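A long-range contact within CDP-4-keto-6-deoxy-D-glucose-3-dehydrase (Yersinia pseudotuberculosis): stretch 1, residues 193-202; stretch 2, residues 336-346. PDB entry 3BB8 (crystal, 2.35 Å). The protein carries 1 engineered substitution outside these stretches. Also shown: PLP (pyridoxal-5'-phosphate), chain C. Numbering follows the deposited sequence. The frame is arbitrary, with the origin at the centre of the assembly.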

# COMPACT_ATOMS: atom_id res chain seq x y z
N CYS A 193 -11.00 -8.22 9.09
CA CYS A 193 -9.58 -8.51 9.05
C CYS A 193 -9.13 -9.60 10.03
O CYS A 193 -8.08 -10.22 9.84
CB CYS A 193 -8.77 -7.23 9.27
SG CYS A 193 -8.82 -6.11 7.83
N ASP A 194 -9.91 -9.82 11.09
CA ASP A 194 -9.55 -10.86 12.05
C ASP A 194 -10.67 -11.89 12.12
O ASP A 194 -10.72 -12.70 13.06
CB ASP A 194 -9.38 -10.29 13.46
CG ASP A 194 -8.31 -9.22 13.54
OD1 ASP A 194 -7.24 -9.39 12.93
OD2 ASP A 194 -8.54 -8.22 14.23
N ALA A 195 -11.56 -11.87 11.14
CA ALA A 195 -12.71 -12.78 11.15
C ALA A 195 -12.97 -13.57 9.86
O ALA A 195 -14.13 -13.79 9.50
CB ALA A 195 -13.96 -12.00 11.53
N LEU A 196 -11.92 -14.00 9.18
CA LEU A 196 -12.12 -14.77 7.96
C LEU A 196 -12.67 -16.14 8.33
O LEU A 196 -12.00 -16.92 9.04
CB LEU A 196 -10.81 -14.92 7.20
CG LEU A 196 -10.93 -15.66 5.86
CD1 LEU A 196 -11.94 -14.95 4.97
CD2 LEU A 196 -9.57 -15.74 5.20
N GLY A 197 -13.87 -16.45 7.85
CA GLY A 197 -14.47 -17.74 8.15
C GLY A 197 -15.57 -17.66 9.19
O GLY A 197 -16.31 -18.62 9.39
N SER A 198 -15.67 -16.52 9.86
CA SER A 198 -16.68 -16.32 10.87
C SER A 198 -18.05 -16.25 10.22
O SER A 198 -18.21 -15.64 9.16
CB SER A 198 -16.42 -15.04 11.67
OG SER A 198 -15.35 -15.20 12.58
N THR A 199 -19.03 -16.86 10.87
CA THR A 199 -20.40 -16.85 10.37
C THR A 199 -21.33 -16.31 11.44
O THR A 199 -21.04 -16.39 12.63
CB THR A 199 -20.86 -18.27 9.97
OG1 THR A 199 -20.98 -19.08 11.15
CG2 THR A 199 -19.85 -18.92 9.04
N TYR A 200 -22.44 -15.73 11.00
CA TYR A 200 -23.44 -15.19 11.90
C TYR A 200 -24.79 -15.56 11.31
O TYR A 200 -25.12 -15.14 10.20
CB TYR A 200 -23.32 -13.67 12.00
CG TYR A 200 -24.37 -13.02 12.88
CD1 TYR A 200 -25.68 -12.85 12.43
CD2 TYR A 200 -24.05 -12.56 14.16
CE1 TYR A 200 -26.65 -12.24 13.24
CE2 TYR A 200 -25.01 -11.96 14.98
CZ TYR A 200 -26.30 -11.80 14.52
OH TYR A 200 -27.25 -11.17 15.31
N ASP A 201 -25.55 -16.37 12.04
CA ASP A 201 -26.86 -16.80 11.56
C ASP A 201 -26.62 -17.67 10.33
O ASP A 201 -27.44 -17.70 9.42
CB ASP A 201 -27.72 -15.58 11.22
CG ASP A 201 -29.18 -15.92 11.05
OD1 ASP A 201 -29.74 -16.59 11.94
OD2 ASP A 201 -29.78 -15.50 10.03
N GLY A 202 -25.48 -18.35 10.32
CA GLY A 202 -25.12 -19.22 9.20
C GLY A 202 -24.50 -18.54 7.99
O GLY A 202 -23.90 -19.20 7.15
N ALA A 336 -18.74 -16.44 22.55
CA ALA A 336 -19.16 -16.16 21.19
C ALA A 336 -20.47 -15.39 21.24
O ALA A 336 -21.28 -15.60 22.14
CB ALA A 336 -19.35 -17.46 20.42
N THR A 337 -20.66 -14.49 20.29
CA THR A 337 -21.88 -13.69 20.22
C THR A 337 -23.06 -14.61 19.88
O THR A 337 -22.91 -15.55 19.10
CB THR A 337 -21.75 -12.57 19.17
OG1 THR A 337 -20.80 -11.60 19.64
CG2 THR A 337 -23.08 -11.87 18.95
N GLU A 338 -24.21 -14.32 20.46
CA GLU A 338 -25.40 -15.14 20.23
C GLU A 338 -25.70 -15.36 18.76
O GLU A 338 -25.71 -14.42 17.96
CB GLU A 338 -26.63 -14.52 20.90
CG GLU A 338 -27.76 -15.52 21.10
CD GLU A 338 -29.11 -14.86 21.27
OE1 GLU A 338 -29.23 -13.95 22.12
OE2 GLU A 338 -30.06 -15.26 20.56
N ASN A 339 -25.95 -16.62 18.42
CA ASN A 339 -26.27 -17.02 17.07
C ASN A 339 -25.13 -16.74 16.09
O ASN A 339 -25.35 -16.19 15.01
CB ASN A 339 -27.55 -16.33 16.60
CG ASN A 339 -28.06 -16.86 15.27
OD1 ASN A 339 -27.99 -18.07 15.01
ND2 ASN A 339 -28.58 -15.98 14.43
N SER A 340 -23.92 -17.13 16.47
CA SER A 340 -22.77 -16.92 15.61
C SER A 340 -21.78 -18.06 15.78
O SER A 340 -21.74 -18.70 16.83
CB SER A 340 -22.08 -15.59 15.94
OG SER A 340 -21.27 -15.71 17.09
N ASP A 341 -20.99 -18.32 14.75
CA ASP A 341 -19.99 -19.38 14.81
C ASP A 341 -18.65 -18.70 14.52
O ASP A 341 -18.10 -18.80 13.43
CB ASP A 341 -20.31 -20.46 13.76
CG ASP A 341 -19.47 -21.71 13.92
OD1 ASP A 341 -18.70 -21.81 14.90
OD2 ASP A 341 -19.58 -22.61 13.06
N PRO A 342 -18.13 -18.00 15.53
CA PRO A 342 -16.92 -17.19 15.36
C PRO A 342 -15.71 -18.04 14.99
O PRO A 342 -15.39 -19.00 15.69
CB PRO A 342 -16.73 -16.57 16.75
CG PRO A 342 -17.35 -17.55 17.68
CD PRO A 342 -18.52 -18.13 16.94
N SER A 343 -15.05 -17.69 13.89
CA SER A 343 -13.72 -18.20 13.60
C SER A 343 -12.66 -17.46 14.40
O SER A 343 -12.05 -16.51 13.90
CB SER A 343 -13.42 -18.10 12.10
OG SER A 343 -12.14 -18.62 11.80
N TRP A 344 -12.43 -17.90 15.63
CA TRP A 344 -11.53 -17.20 16.54
C TRP A 344 -10.16 -16.86 16.00
O TRP A 344 -9.48 -17.70 15.39
CB TRP A 344 -11.40 -17.97 17.86
CG TRP A 344 -12.70 -18.11 18.58
CD1 TRP A 344 -13.54 -19.19 18.55
CD2 TRP A 344 -13.38 -17.10 19.34
NE1 TRP A 344 -14.70 -18.91 19.24
CE2 TRP A 344 -14.63 -17.63 19.73
CE3 TRP A 344 -13.05 -15.79 19.72
CZ2 TRP A 344 -15.55 -16.90 20.49
CZ3 TRP A 344 -13.97 -15.06 20.47
CH2 TRP A 344 -15.21 -15.62 20.85
N PHE A 345 -9.78 -15.60 16.21
CA PHE A 345 -8.49 -15.06 15.79
C PHE A 345 -7.53 -15.26 16.95
O PHE A 345 -6.35 -15.60 16.76
CB PHE A 345 -8.64 -13.56 15.47
CG PHE A 345 -7.35 -12.86 15.18
CD1 PHE A 345 -6.62 -12.25 16.19
CD2 PHE A 345 -6.85 -12.79 13.88
CE1 PHE A 345 -5.42 -11.59 15.92
CE2 PHE A 345 -5.66 -12.13 13.60
CZ PHE A 345 -4.94 -11.53 14.62
N GLY A 346 -8.05 -15.03 18.15
CA GLY A 346 -7.27 -15.18 19.37
C GLY A 346 -8.21 -15.50 20.51
O GLY A 346 -9.43 -15.54 20.31
N1 PLP C . -8.39 -4.20 11.52
C2 PLP C . -8.19 -5.20 12.45
C2A PLP C . -9.29 -5.47 13.46
C3 PLP C . -6.97 -5.95 12.42
O3 PLP C . -6.73 -6.94 13.31
C4 PLP C . -5.95 -5.66 11.42
C4A PLP C . -4.65 -6.53 11.42
C5 PLP C . -6.22 -4.60 10.50
C6 PLP C . -7.48 -3.88 10.58
C5A PLP C . -5.33 -4.12 9.39
O4P PLP C . -4.60 -5.10 8.80
P PLP C . -3.06 -4.98 8.37
O1P PLP C . -2.84 -6.07 7.34
O2P PLP C . -2.22 -5.27 9.75
O3P PLP C . -2.77 -3.58 7.83

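How do two segments whose touching residues lie at least 137 positions apart in sequence come to lie together? They pair as a short antiparallel ladder. Thr 199 and Asp 341 form its hydrogen-bonded pair: Asp 341 N donates to Thr 199 O at 2.9 Å, while the return bond from Thr 199 N to Asp 341 O is weak at 3.3 Å. Tyr 200 and Ser 340 follow as the non-hydrogen-bonded pair, and one step further Asp 201 N donates to Asn 339 O at 3.0 Å.

What holds the chains together beyond the strands? On one side, a type II turn from Ala 195 to Ser 198 brings stretch 1 against Ser 343. Ser 343 N donates to Ser 198 OG at 2.8 Å, and Ser 343 OG makes a weak bond to Leu 196 O at 3.2 Å. Gly 197 sits within the turn at a positive phi, where a side chain would jam against the preceding carbonyl. Past the other end of the ladder, Asn 339 ND2 reaches Asp 201 OD1 at 2.8 Å, a nearly straight bond between an amide and a carboxylate.

How do the strand side chains divide? Tyr 200 and Ser 340 share one face of the sheet, Thr 199 and Asp 341 the other. The carbonyl of Asn 339 lies over one face of the Tyr 200 ring, and Thr 337 CG2 meets the ring's edge, 4.4 Å from Tyr 200 CE2. Ser 340 OG turns back to its own stretch, donating to Thr 337 O at 2.6 Å.

Where does the contact meet the cofactor? At Asp 194, whose carboxylate lies beside the PLP hydroxyl oxygen O3. Asp 194 OD1 also sits over one face of the Phe 345 ring, 3.2 Å from Phe 345 CE2, so stretch 2 packs directly against this cofactor-binding side chain.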